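Local structure of D-aminoacid aminotransferase-like PLP-dependent enzyme (Haemophilus somnus, 3CEB) at residues 18-21 / 22-25; 105-108 / 109-112. The protein is a putative 4-amino-4-deoxychorismate lyase that probably uses pyridoxal phosphate to release pyruvate from aminodeoxychorismate in the making of 4-aminobenzoate. One frame throughout, in Å; residues are numbered along the deposited sequence.

Interaction 1 (18-21 / 22-25); sequences AKNI and SYHQ. With SO4 (sulfate ion), chain C.
Lys19 touches the start of helix 21-35 through its carbonyl, not its amine: Lys19 O lies near the plane of the His24 imidazole, at the ring edge, 3.6 Å from His24 CD2. A water completes the link, donating to Lys19 O over 2.7 Å and hydrogen-bonded also to His24 NE2. Asn20 follows at the N-cap position of a strand-to-helix junction, just after short strand 17-18; its side chain makes no capping bond, and its backbone serves the helix instead. Asn20 O accepts from two successive amides in different ways. Tyr23 N, at 2.9 Å, comes from above the carbonyl plane, 53° out of it; His24 N lies in that plane at 3.2 Å from Asn20 O. The same oxygen sits at the edge of the Tyr23 ring, while Asn20 CB approaches Tyr23 CD1 at 4.1 Å. Ile21 opens the helix proper, its carbonyl taking the fairly straight i to i+4 bond from Gln25 N to Ile21 O (3.0 Å, N-H...O 163°). Its side chain packs instead on Ile11 of strand 7-14 and Ala47 of helix 46-51.

At the exposed Ser22 a sulfate, probably from the crystallisation liquor, accepts hydrogen bonds. Ser22 OG, turned between its own backbone N and carbonyl carbon (chi1 62°), donates to sulfate O3 over 2.8 Å, and Ser22 N adds a weak bond to that oxygen. The imidazole carries polar partners at both nitrogens, since His24 ND1 is hydrogen-bonded to Glu9 of strand 7-14 and NE2 holds the water, which limits ring rotation. Chemically, the anion meets an amide of the first helical turn, where the helix dipole would probably favour negative charge, whereas His24, between a carboxylate and a water-bridged carbonyl, ties the turn to the neighbouring sheet.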
# COMPACT_ATOMS: atom_id res chain seq x y z
N ALA A 18 -1.62 -10.62 12.86
CA ALA A 18 -0.95 -9.62 12.04
C ALA A 18 -0.89 -10.26 10.66
O ALA A 18 -0.61 -11.43 10.54
CB ALA A 18 0.47 -9.34 12.57
N LYS A 19 -1.18 -9.50 9.63
CA LYS A 19 -1.22 -10.05 8.27
C LYS A 19 -0.03 -9.70 7.39
O LYS A 19 0.46 -8.57 7.40
CB LYS A 19 -2.47 -9.54 7.57
CG LYS A 19 -3.76 -10.00 8.22
CD LYS A 19 -3.81 -11.52 8.28
CE LYS A 19 -5.23 -11.97 8.13
NZ LYS A 19 -5.40 -13.45 8.17
N ASN A 20 0.39 -10.68 6.58
CA ASN A 20 1.41 -10.48 5.54
C ASN A 20 2.68 -9.90 6.10
O ASN A 20 3.38 -9.13 5.45
CB ASN A 20 0.86 -9.58 4.45
CG ASN A 20 -0.32 -10.21 3.72
OD1 ASN A 20 -0.43 -11.45 3.61
ND2 ASN A 20 -1.20 -9.38 3.18
N ILE A 21 2.99 -10.31 7.31
CA ILE A 21 4.11 -9.73 8.04
C ILE A 21 5.42 -9.91 7.28
O ILE A 21 6.19 -8.98 7.18
CB ILE A 21 4.21 -10.23 9.57
CG1 ILE A 21 4.94 -9.18 10.37
CG2 ILE A 21 4.87 -11.61 9.69
CD1 ILE A 21 4.23 -7.86 10.27
N SER A 22 5.68 -11.06 6.69
CA SER A 22 6.98 -11.18 6.05
C SER A 22 7.10 -10.29 4.84
O SER A 22 8.21 -9.97 4.40
CB SER A 22 7.29 -12.61 5.67
OG SER A 22 6.36 -13.03 4.77
N TYR A 23 5.96 -9.89 4.29
CA TYR A 23 5.96 -9.04 3.08
C TYR A 23 6.35 -7.66 3.50
O TYR A 23 7.05 -6.93 2.78
CB TYR A 23 4.62 -9.05 2.36
CG TYR A 23 4.37 -10.33 1.63
CD1 TYR A 23 3.74 -11.41 2.24
CD2 TYR A 23 4.79 -10.50 0.33
CE1 TYR A 23 3.50 -12.61 1.55
CE2 TYR A 23 4.57 -11.68 -0.35
CZ TYR A 23 3.94 -12.73 0.27
OH TYR A 23 3.74 -13.91 -0.44
N HIS A 24 5.93 -7.32 4.70
CA HIS A 24 6.22 -6.03 5.23
C HIS A 24 7.69 -5.98 5.58
O HIS A 24 8.38 -4.99 5.32
CB HIS A 24 5.34 -5.73 6.43
CG HIS A 24 3.92 -5.38 6.08
ND1 HIS A 24 3.56 -4.14 5.58
CD2 HIS A 24 2.76 -6.08 6.22
CE1 HIS A 24 2.25 -4.12 5.40
NE2 HIS A 24 1.74 -5.28 5.76
N GLN A 25 8.18 -7.04 6.19
CA GLN A 25 9.60 -7.08 6.57
C GLN A 25 10.47 -6.94 5.32
O GLN A 25 11.46 -6.26 5.37
CB GLN A 25 9.95 -8.39 7.30
CG GLN A 25 11.42 -8.50 7.82
CD GLN A 25 11.67 -7.62 9.02
OE1 GLN A 25 10.75 -7.42 9.85
NE2 GLN A 25 12.90 -7.05 9.13
S SO4 C . 3.40 -13.97 6.47
O1 SO4 C . 3.86 -15.36 6.33
O2 SO4 C . 1.96 -13.93 6.83
O3 SO4 C . 3.65 -13.22 5.24
O4 SO4 C . 4.16 -13.35 7.56
O HOH W 1 -0.66 -6.18 6.80

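Interaction 2 (105-108 / 109-112); sequences SDRT and LLNN. With SO4 (sulfate ion), chain F.
The N-terminal turn of helix 108-114, a few residues beyond the lysine that carries the cofactor, is where Arg107 meets Leu110 and Asn111. Arg107 stands at the N-cap position. Its carbonyl accepts the first i to i+4 bond, from Asn111 N to Arg107 O at 2.8 Å, with a C=O...N angle of 166°; Asn112 N repeats the pattern on Thr108 O at 2.9 Å. Ahead of the helix, Asp106 OD1 receives Thr108 N almost linearly (N-H...O 169°), forming an Asx turn. Thr108 OG1 reaches the same oxygen from its syn side, and a water donates to Asp106 OD1 and accepts from Leu109 N. One carboxylate oxygen thus serves three donors around the helix start.

The arginine chain bends at chi3 (57°), and Leu110 CD1 lies over one face of its guanidinium, 3.5 Å from Arg107 NH1. In the guanidinium plane, at the edge, O2 of a sulfate, probably from the crystallisation liquor, stands 3.6 Å from Arg107 NE. Asn111 ND2 donates to that oxygen at 3.1 Å, so amide and arginine border one anion, while a water donates to Asn111 OD1 and accepts a weak bond from Arg107 NH2. Farther along, Thr108 CG2 runs beside Asn112 ND2 at 3.6 Å.

Arg107 NH1 also bonds to Tyr100 OH and to O3, the phenolic oxygen, of the lysine-pyridoxal phosphate residue at position 103, and NH2 to Ser135 O. An arginine at the helix start bonded to the cofactor's O3 is consistent with this turn lining the active site, as in class IV, D-amino-acid aminotransferase-like enzymes.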
# COMPACT_ATOMS: atom_id res chain seq x y z
N SER A 105 6.77 8.94 4.08
CA SER A 105 5.82 9.48 5.01
C SER A 105 5.38 10.88 4.54
O SER A 105 4.29 11.34 4.85
CB SER A 105 6.38 9.45 6.40
OG SER A 105 7.55 10.21 6.43
N ASP A 106 6.21 11.52 3.73
CA ASP A 106 5.82 12.76 3.12
C ASP A 106 4.95 12.43 1.93
O ASP A 106 5.43 11.93 0.92
CB ASP A 106 7.06 13.49 2.67
CG ASP A 106 6.77 14.72 1.91
OD1 ASP A 106 5.59 14.98 1.61
OD2 ASP A 106 7.74 15.45 1.60
N ARG A 107 3.67 12.72 2.05
CA ARG A 107 2.68 12.34 1.07
C ARG A 107 1.96 13.55 0.55
O ARG A 107 0.83 13.46 0.05
CB ARG A 107 1.69 11.38 1.71
CG ARG A 107 2.30 10.01 1.99
CD ARG A 107 1.43 9.08 2.90
NE ARG A 107 0.11 8.89 2.33
CZ ARG A 107 -0.19 8.01 1.39
NH1 ARG A 107 0.74 7.20 0.87
NH2 ARG A 107 -1.42 7.95 0.94
N THR A 108 2.62 14.70 0.64
CA THR A 108 2.05 15.96 0.17
C THR A 108 1.48 15.83 -1.25
O THR A 108 0.31 16.14 -1.46
CB THR A 108 3.07 17.08 0.21
OG1 THR A 108 3.56 17.20 1.53
CG2 THR A 108 2.47 18.41 -0.26
N LEU A 109 2.28 15.37 -2.22
CA LEU A 109 1.78 15.30 -3.60
C LEU A 109 0.59 14.36 -3.70
O LEU A 109 -0.44 14.73 -4.19
CB LEU A 109 2.86 14.84 -4.57
CG LEU A 109 2.58 14.81 -6.07
CD1 LEU A 109 2.08 16.17 -6.61
CD2 LEU A 109 3.87 14.37 -6.80
N LEU A 110 0.73 13.15 -3.23
CA LEU A 110 -0.40 12.24 -3.23
C LEU A 110 -1.63 12.89 -2.64
O LEU A 110 -2.72 12.73 -3.16
CB LEU A 110 -0.09 11.00 -2.41
CG LEU A 110 0.90 10.03 -3.04
CD1 LEU A 110 1.30 8.99 -2.03
CD2 LEU A 110 0.25 9.44 -4.32
N ASN A 111 -1.48 13.66 -1.58
CA ASN A 111 -2.67 14.21 -0.94
C ASN A 111 -3.28 15.29 -1.79
O ASN A 111 -4.52 15.44 -1.85
CB ASN A 111 -2.35 14.71 0.47
CG ASN A 111 -2.11 13.56 1.44
OD1 ASN A 111 -2.61 12.47 1.24
ND2 ASN A 111 -1.35 13.80 2.47
N ASN A 112 -2.42 16.06 -2.46
CA ASN A 112 -2.88 17.09 -3.40
C ASN A 112 -3.56 16.50 -4.64
O ASN A 112 -4.47 17.09 -5.17
CB ASN A 112 -1.76 18.01 -3.80
CG ASN A 112 -1.38 18.94 -2.68
OD1 ASN A 112 -2.25 19.34 -1.88
ND2 ASN A 112 -0.09 19.29 -2.58
S SO4 F . -0.73 11.79 5.68
O1 SO4 F . -0.09 10.53 6.13
O2 SO4 F . -1.41 11.42 4.39
O3 SO4 F . -1.62 12.30 6.72
O4 SO4 F . 0.17 12.92 5.45
O HOH W 2 5.13 14.91 -1.58
O HOH W 3 -4.10 9.83 0.36

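From the N terminus the chain first forms interaction 1, where the connection from strand 17-18 passes into helix 21-35 and ties that helix start to strand 7-14. Helix 46-51 and strands 63-70, 75-82 and 90-94 follow before interaction 2 begins the short helix 108-114. Each contact closes only a local turn, and the two lie in series, neither nested nor crossing. The centres of interactions 1 and 2 are about 24 Å apart, on opposite sides of the chain's centre; the nearest atoms of interactions 1 and 2 are about 12 Å apart. Strand 7-14 is common ground: Glu9 and Ile11 meet interaction 1, whereas Phe8 touches Ser105 and Arg107 of interaction 2.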